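PDB 4YHC: sterol regulatory element-binding protein cleavage-activating protein from Schizosaccharomyces pombe, which acts as the escort protein required for processing of sre1 when sterol or oxygen is low, and is represented here by its WD40 domain. Local coordinates for residues S10-L15 and R423-K428; V299-Y304 and L362-M367; D351-V356 and E411-S416. The protein carries 9 engineered substitutions. One frame throughout, in Å; residues are numbered along the deposited sequence.

In the fold
All three interactions reach one antiparallel sheet of the WD40 domain, at different depths. Interaction 2, the innermost, is buried, its centre about 14 Å from the centre of the chain, and joins this sheet to strand 299-304 of the neighbouring one; it is apolar, an isoleucine and a leucine against two tyrosine side chains. Interaction 3 stays within the sheet, linking strand 354-357 to strand 406-416 across the strand between them, by an indole hydrogen bond in a partly buried setting. Interaction 1, its centre about 28 Å from that of the chain, lies at the surface and ties the N-terminal loop to strand 421-432 through a charged pair and a water.

Interaction 1. Residues S10-L15 and R423-K428; sequences STDTTL and RSKSLK. Engineered in segment 423-428: Ser424 (natural residue Cys).
On the outer side of a blade of the WD40 propeller, Asp12 and Lys425 form a salt bridge that fastens the N-terminal loop to strand 421-432. The evidence is a hydrogen bond of 2.7 Å from Lys425 NZ to Asp12 OD1. The ammonium reaches OD1 from its syn side, 22° out of the carboxylate plane. The grip is one-sided, since Asp12 OD2 stays 3.7 Å from Lys425 NZ. Lys425 has CG anti to its carbonyl carbon (chi1 -66°), and beyond CG the chain runs fully extended, which carries NZ from the strand to the loop; there it meets the aspartate side chain at about a right angle. Lys425 NZ also donates to the backbone oxygens of Glu17 and Phe20, so three acceptors fix its position. Replacing Asp12 by alanine removes the carboxylate and is likely to leave the ammonium with backbone oxygens but no charged mate, the loop less firmly tied to the strand. A second link is made by water: one molecule accepts from Ser10 N at 2.8 Å and donates to Ser426 O at 2.7 Å, so backbone is bridged to backbone further along the same strand. Just beyond Asp12, Thr14 is the N-cap of the short helix 15-19, its OG1 bonded to Glu17 N. Asp12 packs on Glu17 and Glu18 of this helix, while Lys425 pairs through its backbone with Val412 of strand 406-416, so the contact sits between the helix and the outer strands of the blade.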
ATOM      1  N   SER A  10     -28.771  -6.035 -10.457  1.00 26.40           N
ATOM      2  CA  SER A  10     -29.497  -5.399 -11.513  1.00 35.88           C
ATOM      3  C   SER A  10     -28.661  -5.335 -12.784  1.00 33.00           C
ATOM      4  O   SER A  10     -27.482  -5.066 -12.724  1.00 23.68           O
ATOM      5  CB  SER A  10     -29.923  -3.999 -11.094  1.00 34.42           C
ATOM      6  OG  SER A  10     -30.837  -4.158 -10.042  1.00 37.92           O
ATOM      7  N   THR A  11     -29.300  -5.551 -13.927  1.00 28.56           N
ATOM      8  CA  THR A  11     -28.673  -5.295 -15.206  1.00 26.68           C
ATOM      9  C   THR A  11     -28.257  -3.842 -15.360  1.00 28.01           C
ATOM     10  O   THR A  11     -28.975  -2.957 -14.935  1.00 26.58           O
ATOM     11  CB  THR A  11     -29.621  -5.757 -16.327  1.00 30.52           C
ATOM     12  OG1 THR A  11     -29.888  -7.163 -16.119  1.00 29.95           O
ATOM     13  CG2 THR A  11     -28.999  -5.563 -17.714  1.00 26.37           C
ATOM     14  N   ASP A  12     -27.053  -3.593 -15.902  1.00 24.18           N
ATOM     15  CA  ASP A  12     -26.566  -2.219 -16.096  1.00 26.53           C
ATOM     16  C   ASP A  12     -27.450  -1.499 -17.138  1.00 31.24           C
ATOM     17  O   ASP A  12     -27.849  -2.103 -18.114  1.00 31.47           O
ATOM     18  CB  ASP A  12     -25.110  -2.196 -16.568  1.00 25.00           C
ATOM     19  CG  ASP A  12     -24.165  -2.814 -15.562  1.00 32.78           C
ATOM     20  OD1 ASP A  12     -24.293  -2.487 -14.372  1.00 33.66           O
ATOM     21  OD2 ASP A  12     -23.336  -3.674 -15.935  1.00 36.35           O
ATOM     22  N   THR A  13     -27.710  -0.220 -16.918  1.00 29.72           N
ATOM     23  CA  THR A  13     -28.469   0.579 -17.858  1.00 39.01           C
ATOM     24  C   THR A  13     -27.684   1.708 -18.496  1.00 41.11           C
ATOM     25  O   THR A  13     -28.285   2.500 -19.231  1.00 42.88           O
ATOM     26  CB  THR A  13     -29.671   1.211 -17.143  1.00 41.62           C
ATOM     27  OG1 THR A  13     -29.225   2.198 -16.186  1.00 40.74           O
ATOM     28  CG2 THR A  13     -30.482   0.133 -16.415  1.00 41.29           C
ATOM     29  N   THR A  14     -26.400   1.868 -18.139  1.00 32.12           N
ATOM     30  CA  THR A  14     -25.508   2.918 -18.734  1.00 39.50           C
ATOM     31  C   THR A  14     -24.141   2.312 -18.856  1.00 39.83           C
ATOM     32  O   THR A  14     -23.826   1.369 -18.120  1.00 26.82           O
ATOM     33  CB  THR A  14     -25.424   4.259 -17.943  1.00 33.73           C
ATOM     34  OG1 THR A  14     -24.559   4.202 -16.763  1.00 32.94           O
ATOM     35  CG2 THR A  14     -26.829   4.718 -17.531  1.00 33.33           C
ATOM     36  N   LEU A  15     -23.377   2.801 -19.824  1.00 41.75           N
ATOM     37  CA  LEU A  15     -21.972   2.427 -19.965  1.00 43.35           C
ATOM     38  C   LEU A  15     -21.230   2.702 -18.680  1.00 30.56           C
ATOM     39  O   LEU A  15     -20.450   1.865 -18.268  1.00 33.03           O
ATOM     40  CB  LEU A  15     -21.272   3.139 -21.113  1.00 54.17           C
ATOM     41  CG  LEU A  15     -20.005   2.398 -21.594  1.00 67.00           C
ATOM     42  CD1 LEU A  15     -20.416   1.155 -22.393  1.00 71.75           C
ATOM     43  CD2 LEU A  15     -19.045   3.263 -22.429  1.00 67.17           C
ATOM     44  N   ARG A 423     -21.631   5.887  -6.898  1.00 26.30           N
ATOM     45  CA  ARG A 423     -22.448   4.848  -7.565  1.00 23.81           C
ATOM     46  C   ARG A 423     -22.541   3.651  -6.648  1.00 22.64           C
ATOM     47  O   ARG A 423     -21.556   3.304  -5.996  1.00 20.50           O
ATOM     48  CB  ARG A 423     -21.736   4.353  -8.809  1.00 27.33           C
ATOM     49  CG  ARG A 423     -22.151   5.005 -10.086  1.00 46.51           C
ATOM     50  CD  ARG A 423     -21.530   4.295 -11.287  1.00 53.20           C
ATOM     51  NE  ARG A 423     -20.543   5.155 -11.915  1.00 57.80           N
ATOM     52  CZ  ARG A 423     -20.853   6.188 -12.683  1.00 64.26           C
ATOM     53  NH1 ARG A 423     -22.129   6.484 -12.926  1.00 74.09           N
ATOM     54  NH2 ARG A 423     -19.892   6.924 -13.220  1.00 60.28           N
ATOM     55  N   SER A 424     -23.665   2.957  -6.635  1.00 18.82           N
ATOM     56  CA  SER A 424     -23.788   1.787  -5.807  1.00 26.74           C
ATOM     57  C   SER A 424     -24.530   0.709  -6.538  1.00 28.07           C
ATOM     58  O   SER A 424     -25.272   0.994  -7.445  1.00 26.11           O
ATOM     59  CB  SER A 424     -24.482   2.091  -4.486  1.00 35.09           C
ATOM     60  OG  SER A 424     -25.802   2.489  -4.770  1.00 42.67           O
ATOM     61  N   LYS A 425     -24.218  -0.539  -6.205  1.00 20.16           N
ATOM     62  CA  LYS A 425     -24.864  -1.693  -6.755  1.00 21.41           C
ATOM     63  C   LYS A 425     -25.235  -2.567  -5.564  1.00 26.00           C
ATOM     64  O   LYS A 425     -24.472  -2.717  -4.581  1.00 27.57           O
ATOM     65  CB  LYS A 425     -23.966  -2.479  -7.742  1.00 22.48           C
ATOM     66  CG  LYS A 425     -23.618  -1.728  -9.026  1.00 23.01           C
ATOM     67  CD  LYS A 425     -23.021  -2.600 -10.103  1.00 26.87           C
ATOM     68  CE  LYS A 425     -22.900  -1.799 -11.425  1.00 28.06           C
ATOM     69  NZ  LYS A 425     -22.344  -2.643 -12.500  1.00 25.91           N
ATOM     70  N   SER A 426     -26.446  -3.091  -5.634  1.00 20.28           N
ATOM     71  CA  SER A 426     -26.961  -4.052  -4.669  1.00 26.15           C
ATOM     72  C   SER A 426     -26.576  -5.475  -5.140  1.00 22.49           C
ATOM     73  O   SER A 426     -26.748  -5.825  -6.321  1.00 26.24           O
ATOM     74  CB  SER A 426     -28.497  -3.822  -4.583  1.00 32.61           C
ATOM     75  OG  SER A 426     -29.078  -4.615  -3.583  1.00 41.62           O
ATOM     76  N   LEU A 427     -26.033  -6.285  -4.248  1.00 20.81           N
ATOM     77  CA  LEU A 427     -25.504  -7.590  -4.616  1.00 20.58           C
ATOM     78  C   LEU A 427     -26.145  -8.568  -3.682  1.00 27.90           C
ATOM     79  O   LEU A 427     -25.853  -8.567  -2.464  1.00 28.92           O
ATOM     80  CB  LEU A 427     -23.994  -7.636  -4.447  1.00 20.45           C
ATOM     81  CG  LEU A 427     -23.319  -8.916  -4.924  1.00 29.87           C
ATOM     82  CD1 LEU A 427     -21.788  -8.793  -4.839  1.00 34.82           C
ATOM     83  CD2 LEU A 427     -23.704 -10.098  -4.117  1.00 34.70           C
ATOM     84  N   LYS A 428     -27.032  -9.412  -4.212  1.00 26.52           N
ATOM     85  CA  LYS A 428     -27.679 -10.427  -3.376  1.00 22.16           C
ATOM     86  C   LYS A 428     -27.005 -11.767  -3.562  1.00 26.91           C
ATOM     87  O   LYS A 428     -26.890 -12.232  -4.689  1.00 27.12           O
ATOM     88  CB  LYS A 428     -29.160 -10.554  -3.727  1.00 25.48           C
ATOM     89  CG  LYS A 428     -29.833 -11.627  -2.921  1.00 36.38           C
ATOM     90  CD  LYS A 428     -31.226 -11.994  -3.451  1.00 50.83           C
ATOM     91  CE  LYS A 428     -32.356 -11.116  -2.917  1.00 58.63           C
ATOM     92  NZ  LYS A 428     -33.647 -11.897  -2.759  1.00 63.44           N
TER
HETATM   93  O   HOH W   1     -27.426  -4.463  -8.597  1.00 35.13           O

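Interaction 2. Residues V299-Y304 and L362-M367; sequences VLYYYY and LYIFGM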
ATOM      1  N   VAL A 299     -13.711   6.684   9.189  1.00 18.82           N
ATOM      2  CA  VAL A 299     -12.703   6.753   8.084  1.00 20.37           C
ATOM      3  C   VAL A 299     -13.024   7.947   7.179  1.00 17.87           C
ATOM      4  O   VAL A 299     -14.118   8.136   6.707  1.00 20.68           O
ATOM      5  CB  VAL A 299     -12.605   5.415   7.338  1.00 19.47           C
ATOM      6  CG1 VAL A 299     -11.573   5.458   6.138  1.00 15.54           C
ATOM      7  CG2 VAL A 299     -12.261   4.309   8.330  1.00 18.84           C
ATOM      8  N   LEU A 300     -12.018   8.745   6.943  1.00 15.62           N
ATOM      9  CA  LEU A 300     -12.118   9.924   6.122  1.00 15.50           C
ATOM     10  C   LEU A 300     -11.133   9.946   4.916  1.00 15.26           C
ATOM     11  O   LEU A 300     -10.040   9.464   4.995  1.00 15.19           O
ATOM     12  CB  LEU A 300     -11.893  11.165   6.965  1.00 15.64           C
ATOM     13  CG  LEU A 300     -12.890  11.830   7.911  1.00 27.12           C
ATOM     14  CD1 LEU A 300     -13.925  12.583   7.144  1.00 26.33           C
ATOM     15  CD2 LEU A 300     -13.557  10.841   8.799  1.00 33.91           C
ATOM     16  N   TYR A 301     -11.583  10.563   3.843  1.00 16.25           N
ATOM     17  CA  TYR A 301     -10.800  10.756   2.603  1.00 19.36           C
ATOM     18  C   TYR A 301     -10.783  12.222   2.270  1.00 18.39           C
ATOM     19  O   TYR A 301     -11.830  12.853   2.158  1.00 20.20           O
ATOM     20  CB  TYR A 301     -11.390   9.954   1.458  1.00 14.93           C
ATOM     21  CG  TYR A 301     -11.348   8.476   1.708  1.00 15.47           C
ATOM     22  CD1 TYR A 301     -12.352   7.842   2.437  1.00 15.10           C
ATOM     23  CD2 TYR A 301     -10.301   7.707   1.177  1.00 18.02           C
ATOM     24  CE1 TYR A 301     -12.318   6.474   2.664  1.00 18.96           C
ATOM     25  CE2 TYR A 301     -10.248   6.357   1.402  1.00 16.03           C
ATOM     26  CZ  TYR A 301     -11.272   5.729   2.123  1.00 20.76           C
ATOM     27  OH  TYR A 301     -11.147   4.417   2.373  1.00 21.69           O
ATOM     28  N   TYR A 302      -9.584  12.803   2.279  1.00 15.00           N
ATOM     29  CA  TYR A 302      -9.398  14.166   1.872  1.00 19.69           C
ATOM     30  C   TYR A 302      -8.730  14.138   0.505  1.00 23.87           C
ATOM     31  O   TYR A 302      -7.687  13.431   0.323  1.00 17.87           O
ATOM     32  CB  TYR A 302      -8.488  14.877   2.853  1.00 15.19           C
ATOM     33  CG  TYR A 302      -9.128  15.385   4.107  1.00 18.52           C
ATOM     34  CD1 TYR A 302      -9.882  14.559   4.911  1.00 18.37           C
ATOM     35  CD2 TYR A 302      -8.923  16.695   4.518  1.00 25.31           C
ATOM     36  CE1 TYR A 302     -10.433  15.014   6.099  1.00 24.38           C
ATOM     37  CE2 TYR A 302      -9.494  17.182   5.699  1.00 29.05           C
ATOM     38  CZ  TYR A 302     -10.240  16.326   6.475  1.00 26.58           C
ATOM     39  OH  TYR A 302     -10.711  16.781   7.629  1.00 26.96           O
ATOM     40  N   TYR A 303      -9.350  14.812  -0.426  1.00 15.22           N
ATOM     41  CA  TYR A 303      -8.906  14.931  -1.809  1.00 14.95           C
ATOM     42  C   TYR A 303      -8.589  16.395  -2.122  1.00 23.20           C
ATOM     43  O   TYR A 303      -9.453  17.323  -1.908  1.00 19.55           O
ATOM     44  CB  TYR A 303     -10.010  14.426  -2.743  1.00 17.92           C
ATOM     45  CG  TYR A 303      -9.723  14.655  -4.204  1.00 21.93           C
ATOM     46  CD1 TYR A 303      -8.896  13.761  -4.934  1.00 22.06           C
ATOM     47  CD2 TYR A 303     -10.271  15.736  -4.879  1.00 22.02           C
ATOM     48  CE1 TYR A 303      -8.630  13.976  -6.293  1.00 18.11           C
ATOM     49  CE2 TYR A 303     -10.036  15.949  -6.224  1.00 22.17           C
ATOM     50  CZ  TYR A 303      -9.224  15.044  -6.925  1.00 22.84           C
ATOM     51  OH  TYR A 303      -8.965  15.286  -8.242  1.00 25.90           O
ATOM     52  N   TYR A 304      -7.375  16.630  -2.609  1.00 18.70           N
ATOM     53  CA  TYR A 304      -6.926  17.966  -2.979  1.00 18.71           C
ATOM     54  C   TYR A 304      -6.645  18.045  -4.473  1.00 29.45           C
ATOM     55  O   TYR A 304      -5.902  17.230  -5.012  1.00 20.86           O
ATOM     56  CB  TYR A 304      -5.649  18.339  -2.225  1.00 17.01           C
ATOM     57  CG  TYR A 304      -5.716  18.194  -0.725  1.00 23.12           C
ATOM     58  CD1 TYR A 304      -5.383  16.998  -0.111  1.00 24.91           C
ATOM     59  CD2 TYR A 304      -6.094  19.258   0.079  1.00 26.33           C
ATOM     60  CE1 TYR A 304      -5.434  16.863   1.261  1.00 25.61           C
ATOM     61  CE2 TYR A 304      -6.149  19.132   1.452  1.00 25.59           C
ATOM     62  CZ  TYR A 304      -5.817  17.932   2.036  1.00 23.09           C
ATOM     63  OH  TYR A 304      -5.868  17.797   3.401  1.00 24.21           O
ATOM     64  N   LEU A 362      -7.712   8.381  -6.637  1.00 16.28           N
ATOM     65  CA  LEU A 362      -8.796   8.957  -7.411  1.00 20.55           C
ATOM     66  C   LEU A 362     -10.188   8.321  -7.172  1.00 20.02           C
ATOM     67  O   LEU A 362     -11.207   8.981  -7.409  1.00 21.33           O
ATOM     68  CB  LEU A 362      -8.509   8.895  -8.933  1.00 16.76           C
ATOM     69  CG  LEU A 362      -7.481   9.902  -9.430  1.00 22.35           C
ATOM     70  CD1 LEU A 362      -7.343   9.771 -10.959  1.00 18.23           C
ATOM     71  CD2 LEU A 362      -7.924  11.309  -9.075  1.00 24.86           C
ATOM     72  N   TYR A 363     -10.229   7.052  -6.782  1.00 16.33           N
ATOM     73  CA  TYR A 363     -11.479   6.378  -6.499  1.00 15.05           C
ATOM     74  C   TYR A 363     -11.479   5.769  -5.086  1.00 22.68           C
ATOM     75  O   TYR A 363     -10.414   5.238  -4.579  1.00 24.73           O
ATOM     76  CB  TYR A 363     -11.669   5.260  -7.472  1.00 15.22           C
ATOM     77  CG  TYR A 363     -11.805   5.662  -8.907  1.00 22.70           C
ATOM     78  CD1 TYR A 363     -13.032   6.037  -9.425  1.00 20.52           C
ATOM     79  CD2 TYR A 363     -10.720   5.675  -9.750  1.00 22.73           C
ATOM     80  CE1 TYR A 363     -13.192   6.477 -10.714  1.00 16.77           C
ATOM     81  CE2 TYR A 363     -10.872   6.106 -11.072  1.00 25.55           C
ATOM     82  CZ  TYR A 363     -12.112   6.497 -11.534  1.00 26.56           C
ATOM     83  OH  TYR A 363     -12.302   6.866 -12.811  1.00 27.92           O
ATOM     84  N   ILE A 364     -12.640   5.843  -4.439  1.00 15.45           N
ATOM     85  CA  ILE A 364     -12.876   5.088  -3.213  1.00 16.94           C
ATOM     86  C   ILE A 364     -13.874   3.965  -3.528  1.00 19.50           C
ATOM     87  O   ILE A 364     -14.885   4.198  -4.187  1.00 15.57           O
ATOM     88  CB  ILE A 364     -13.471   5.955  -2.096  1.00 15.07           C
ATOM     89  CG1 ILE A 364     -12.711   7.236  -1.937  1.00 14.94           C
ATOM     90  CG2 ILE A 364     -13.563   5.174  -0.765  1.00 15.16           C
ATOM     91  CD1 ILE A 364     -13.465   8.253  -1.161  1.00 23.10           C
ATOM     92  N   PHE A 365     -13.625   2.777  -3.012  1.00 18.20           N
ATOM     93  CA  PHE A 365     -14.548   1.665  -3.163  1.00 17.32           C
ATOM     94  C   PHE A 365     -14.884   1.134  -1.821  1.00 18.61           C
ATOM     95  O   PHE A 365     -14.064   1.155  -0.899  1.00 18.18           O
ATOM     96  CB  PHE A 365     -13.948   0.549  -3.998  1.00 15.72           C
ATOM     97  CG  PHE A 365     -13.529   0.987  -5.417  1.00 15.68           C
ATOM     98  CD1 PHE A 365     -14.466   1.002  -6.459  1.00 15.85           C
ATOM     99  CD2 PHE A 365     -12.241   1.350  -5.699  1.00 15.52           C
ATOM    100  CE1 PHE A 365     -14.119   1.378  -7.765  1.00 15.87           C
ATOM    101  CE2 PHE A 365     -11.878   1.734  -7.017  1.00 16.07           C
ATOM    102  CZ  PHE A 365     -12.815   1.766  -8.040  1.00 16.10           C
ATOM    103  N   GLY A 366     -16.067   0.563  -1.720  1.00 15.98           N
ATOM    104  CA  GLY A 366     -16.470  -0.011  -0.484  1.00 16.17           C
ATOM    105  C   GLY A 366     -17.494  -1.090  -0.592  1.00 22.19           C
ATOM    106  O   GLY A 366     -18.155  -1.195  -1.618  1.00 16.63           O
ATOM    107  N   MET A 367     -17.667  -1.872   0.505  1.00 18.67           N
ATOM    108  CA  MET A 367     -18.677  -2.903   0.585  1.00 20.79           C
ATOM    109  C   MET A 367     -19.289  -2.935   2.002  1.00 23.82           C
ATOM    110  O   MET A 367     -18.551  -2.868   2.989  1.00 18.53           O
ATOM    111  CB  MET A 367     -18.068  -4.275   0.309  1.00 21.66           C
ATOM    112  CG  MET A 367     -17.658  -4.513  -1.124  1.00 28.46           C
ATOM    113  SD  MET A 367     -17.320  -6.259  -1.500  1.00 26.66           S
ATOM    114  CE  MET A 367     -18.953  -6.987  -1.399  1.00 18.14           C
TER
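Tyr301 lays one face of its ring over Ile364, the two side chains crossing obliquely, and the tyrosine can be traced atom by atom over the isoleucine. CB begins the contact, 3.7 Å from Ile364 CD1. The ring then stands nearly upright on its CA-CB-CG plane (chi2 85°), and Tyr301 CG makes the closest approach of the pair, 3.6 Å from Ile364 CD1. That methyl lies over one face of the ring as a CH-pi contact, 3.9 Å from the centroid and 26° off the normal, shifted toward the rim on the CB side. Tyr301 CD2 is 4.0 Å from Ile364 CG1. The far half of the ring passes to the other branch, Tyr301 CZ lying 3.7 Å from Ile364 CG2. Chi1 of Ile364 (-48°) puts CG2 anti to the backbone N and CG1 anti to the carbonyl carbon, so that both branches face the same side of the ring, CD1 near CG and CG2 near CZ. The two strands belong to adjacent blades of the WD40 beta-propeller; no hydrogen bond joins these two segments, which meet through apolar side chains. At the tip, Tyr301 OH is 4.0 Å from Ile364 CG2 and is hydrogen-bonded to OG of the engineered Ser355 on the inner strand 354-357. Two residues along, Tyr303 makes a smaller apolar contact, Leu362 CD2 meeting the ring at a slant, 3.9 Å from Tyr303 CE1; Gln417 and Ser418 also touch this tyrosine.

Interaction 3. Residues D351-V356 and E411-S416; sequences DASESV and EVWMYS. Engineered in segment 351-356: Ser355 (natural residue Cys).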
ATOM      1  N   ASP A 351     -19.406   3.494   9.375  1.00 34.95           N
ATOM      2  CA  ASP A 351     -18.694   2.389   9.990  1.00 44.63           C
ATOM      3  C   ASP A 351     -19.034   1.037   9.359  1.00 44.82           C
ATOM      4  O   ASP A 351     -18.185   0.134   9.258  1.00 40.06           O
ATOM      5  CB  ASP A 351     -19.044   2.346  11.483  1.00 58.33           C
ATOM      6  CG  ASP A 351     -17.819   2.356  12.338  1.00 76.14           C
ATOM      7  OD1 ASP A 351     -17.268   1.246  12.556  1.00 81.13           O
ATOM      8  OD2 ASP A 351     -17.393   3.465  12.759  1.00 78.74           O
ATOM      9  N   ALA A 352     -20.279   0.921   8.898  1.00 40.01           N
ATOM     10  CA  ALA A 352     -20.758  -0.323   8.361  1.00 39.03           C
ATOM     11  C   ALA A 352     -19.894  -0.740   7.160  1.00 35.29           C
ATOM     12  O   ALA A 352     -19.768  -1.939   6.927  1.00 34.97           O
ATOM     13  CB  ALA A 352     -22.230  -0.220   7.962  1.00 32.07           C
ATOM     14  N   SER A 353     -19.316   0.212   6.411  1.00 23.63           N
ATOM     15  CA  SER A 353     -18.542  -0.150   5.207  1.00 26.27           C
ATOM     16  C   SER A 353     -17.097  -0.456   5.480  1.00 25.15           C
ATOM     17  O   SER A 353     -16.430   0.262   6.138  1.00 26.34           O
ATOM     18  CB  SER A 353     -18.603   0.948   4.130  1.00 22.32           C
ATOM     19  OG  SER A 353     -19.788   0.928   3.421  1.00 25.43           O
ATOM     20  N   GLU A 354     -16.559  -1.432   4.782  1.00 21.29           N
ATOM     21  CA  GLU A 354     -15.160  -1.497   4.618  1.00 19.48           C
ATOM     22  C   GLU A 354     -14.874  -0.687   3.351  1.00 23.96           C
ATOM     23  O   GLU A 354     -15.414  -1.000   2.273  1.00 27.14           O
ATOM     24  CB  GLU A 354     -14.712  -2.938   4.443  1.00 17.53           C
ATOM     25  CG  GLU A 354     -13.257  -3.180   4.117  1.00 16.50           C
ATOM     26  CD  GLU A 354     -12.235  -2.798   5.214  1.00 33.22           C
ATOM     27  OE1 GLU A 354     -12.649  -2.351   6.339  1.00 29.83           O
ATOM     28  OE2 GLU A 354     -10.998  -2.925   4.923  1.00 24.81           O
ATOM     29  N   SER A 355     -13.942   0.250   3.420  1.00 16.67           N
ATOM     30  CA  SER A 355     -13.594   1.038   2.253  1.00 15.74           C
ATOM     31  C   SER A 355     -12.104   1.143   2.027  1.00 15.52           C
ATOM     32  O   SER A 355     -11.332   1.003   2.955  1.00 15.52           O
ATOM     33  CB  SER A 355     -14.149   2.440   2.407  1.00 15.66           C
ATOM     34  OG  SER A 355     -13.443   3.199   3.328  1.00 16.45           O
ATOM     35  N   VAL A 356     -11.710   1.496   0.809  1.00 15.37           N
ATOM     36  CA  VAL A 356     -10.337   1.611   0.463  1.00 16.75           C
ATOM     37  C   VAL A 356     -10.217   2.419  -0.838  1.00 19.05           C
ATOM     38  O   VAL A 356     -11.038   2.305  -1.744  1.00 15.35           O
ATOM     39  CB  VAL A 356      -9.679   0.243   0.336  1.00 18.53           C
ATOM     40  CG1 VAL A 356     -10.476  -0.713  -0.576  1.00 18.05           C
ATOM     41  CG2 VAL A 356      -8.222   0.314  -0.128  1.00 16.83           C
ATOM     42  N   GLU A 411     -24.132  -4.059  -0.346  1.00 18.65           N
ATOM     43  CA  GLU A 411     -24.051  -2.889  -1.154  1.00 22.73           C
ATOM     44  C   GLU A 411     -22.543  -2.752  -1.516  1.00 17.88           C
ATOM     45  O   GLU A 411     -21.673  -2.836  -0.639  1.00 23.52           O
ATOM     46  CB  GLU A 411     -24.580  -1.649  -0.459  1.00 27.98           C
ATOM     47  CG  GLU A 411     -24.399  -0.395  -1.315  1.00 34.02           C
ATOM     48  CD  GLU A 411     -24.414   0.911  -0.546  1.00 51.02           C
ATOM     49  OE1 GLU A 411     -24.227   0.916   0.699  1.00 58.35           O
ATOM     50  OE2 GLU A 411     -24.566   1.968  -1.212  1.00 59.58           O
ATOM     51  N   VAL A 412     -22.272  -2.712  -2.810  1.00 22.17           N
ATOM     52  CA  VAL A 412     -20.941  -2.409  -3.383  1.00 19.20           C
ATOM     53  C   VAL A 412     -20.960  -1.026  -3.928  1.00 21.17           C
ATOM     54  O   VAL A 412     -21.844  -0.664  -4.734  1.00 21.46           O
ATOM     55  CB  VAL A 412     -20.609  -3.351  -4.511  1.00 22.69           C
ATOM     56  CG1 VAL A 412     -19.125  -3.299  -4.829  1.00 19.56           C
ATOM     57  CG2 VAL A 412     -21.012  -4.731  -4.107  1.00 22.82           C
ATOM     58  N   TRP A 413     -20.026  -0.186  -3.518  1.00 17.13           N
ATOM     59  CA  TRP A 413     -20.120   1.183  -3.975  1.00 16.55           C
ATOM     60  C   TRP A 413     -18.789   1.784  -4.364  1.00 25.74           C
ATOM     61  O   TRP A 413     -17.728   1.294  -3.983  1.00 16.13           O
ATOM     62  CB  TRP A 413     -20.808   2.075  -2.916  1.00 21.79           C
ATOM     63  CG  TRP A 413     -20.176   2.039  -1.528  1.00 19.16           C
ATOM     64  CD1 TRP A 413     -20.531   1.304  -0.514  1.00 18.80           C
ATOM     65  CD2 TRP A 413     -19.083   2.858  -1.079  1.00 16.14           C
ATOM     66  NE1 TRP A 413     -19.718   1.566   0.585  1.00 20.14           N
ATOM     67  CE2 TRP A 413     -18.835   2.536   0.255  1.00 16.21           C
ATOM     68  CE3 TRP A 413     -18.315   3.820  -1.676  1.00 16.21           C
ATOM     69  CZ2 TRP A 413     -17.789   3.138   1.007  1.00 17.89           C
ATOM     70  CZ3 TRP A 413     -17.275   4.392  -0.958  1.00 17.13           C
ATOM     71  CH2 TRP A 413     -17.051   4.063   0.396  1.00 15.74           C
ATOM     72  N   MET A 414     -18.867   2.897  -5.089  1.00 19.17           N
ATOM     73  CA  MET A 414     -17.687   3.636  -5.460  1.00 18.87           C
ATOM     74  C   MET A 414     -17.927   5.085  -5.390  1.00 21.08           C
ATOM     75  O   MET A 414     -19.047   5.535  -5.521  1.00 22.86           O
ATOM     76  CB  MET A 414     -17.268   3.259  -6.872  1.00 16.24           C
ATOM     77  CG  MET A 414     -18.321   3.469  -7.964  1.00 18.37           C
ATOM     78  SD  MET A 414     -17.621   3.569  -9.694  1.00 22.34           S
ATOM     79  CE  MET A 414     -16.501   4.944  -9.641  1.00 17.67           C
ATOM     80  N   TYR A 415     -16.863   5.835  -5.186  1.00 19.71           N
ATOM     81  CA  TYR A 415     -16.894   7.260  -5.225  1.00 16.96           C
ATOM     82  C   TYR A 415     -15.714   7.755  -6.086  1.00 25.99           C
ATOM     83  O   TYR A 415     -14.538   7.434  -5.808  1.00 15.41           O
ATOM     84  CB  TYR A 415     -16.795   7.842  -3.809  1.00 18.45           C
ATOM     85  CG  TYR A 415     -16.905   9.369  -3.758  1.00 24.85           C
ATOM     86  CD1 TYR A 415     -18.136  10.003  -4.022  1.00 27.98           C
ATOM     87  CD2 TYR A 415     -15.805  10.150  -3.454  1.00 20.87           C
ATOM     88  CE1 TYR A 415     -18.247  11.398  -3.997  1.00 30.46           C
ATOM     89  CE2 TYR A 415     -15.893  11.524  -3.448  1.00 29.39           C
ATOM     90  CZ  TYR A 415     -17.117  12.145  -3.700  1.00 37.34           C
ATOM     91  OH  TYR A 415     -17.163  13.508  -3.677  1.00 43.71           O
ATOM     92  N   SER A 416     -16.026   8.550  -7.117  1.00 21.43           N
ATOM     93  CA  SER A 416     -15.007   9.165  -7.956  1.00 22.46           C
ATOM     94  C   SER A 416     -14.699  10.524  -7.368  1.00 31.30           C
ATOM     95  O   SER A 416     -15.572  11.427  -7.415  1.00 24.30           O
ATOM     96  CB  SER A 416     -15.538   9.309  -9.384  1.00 25.17           C
ATOM     97  OG  SER A 416     -14.604  10.039 -10.160  1.00 31.06           O
TER
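Trp413 presents the edge of its indole to Ser353, the serine oxygen lying almost in the ring plane. The N-H of Trp413 NE1 points at Ser353 OG, 2.9 Å away, with an angle of 158° at the hydrogen; the oxygen is only 9° out of the plane, so the bond helps to set the tilt of the ring. Ser353 CB follows along the same edge, 3.9 Å from Trp413 CZ2. Within this WD40 blade the pair links the segment 351-356, on the inner strand of the blade, to strand 406-416, passing over strand 363-374. On that intervening strand Gly366, backbone-bonded to Trp413, has its CA under the face of the indole, 3.7 Å from Trp413 CZ2. With CG between the backbone N and the carbonyl carbon (chi1 55°), the tryptophan swings its ring across the sheet toward the inner strand. There the benzene end meets Ser355, an engineered replacement for cysteine, whose CB is 3.9 Å from Trp413 CH2 and whose OG is engaged by Tyr301 of the next blade. Ile364 and Ser424 also pack against the tryptophan, from the strands flanking its own.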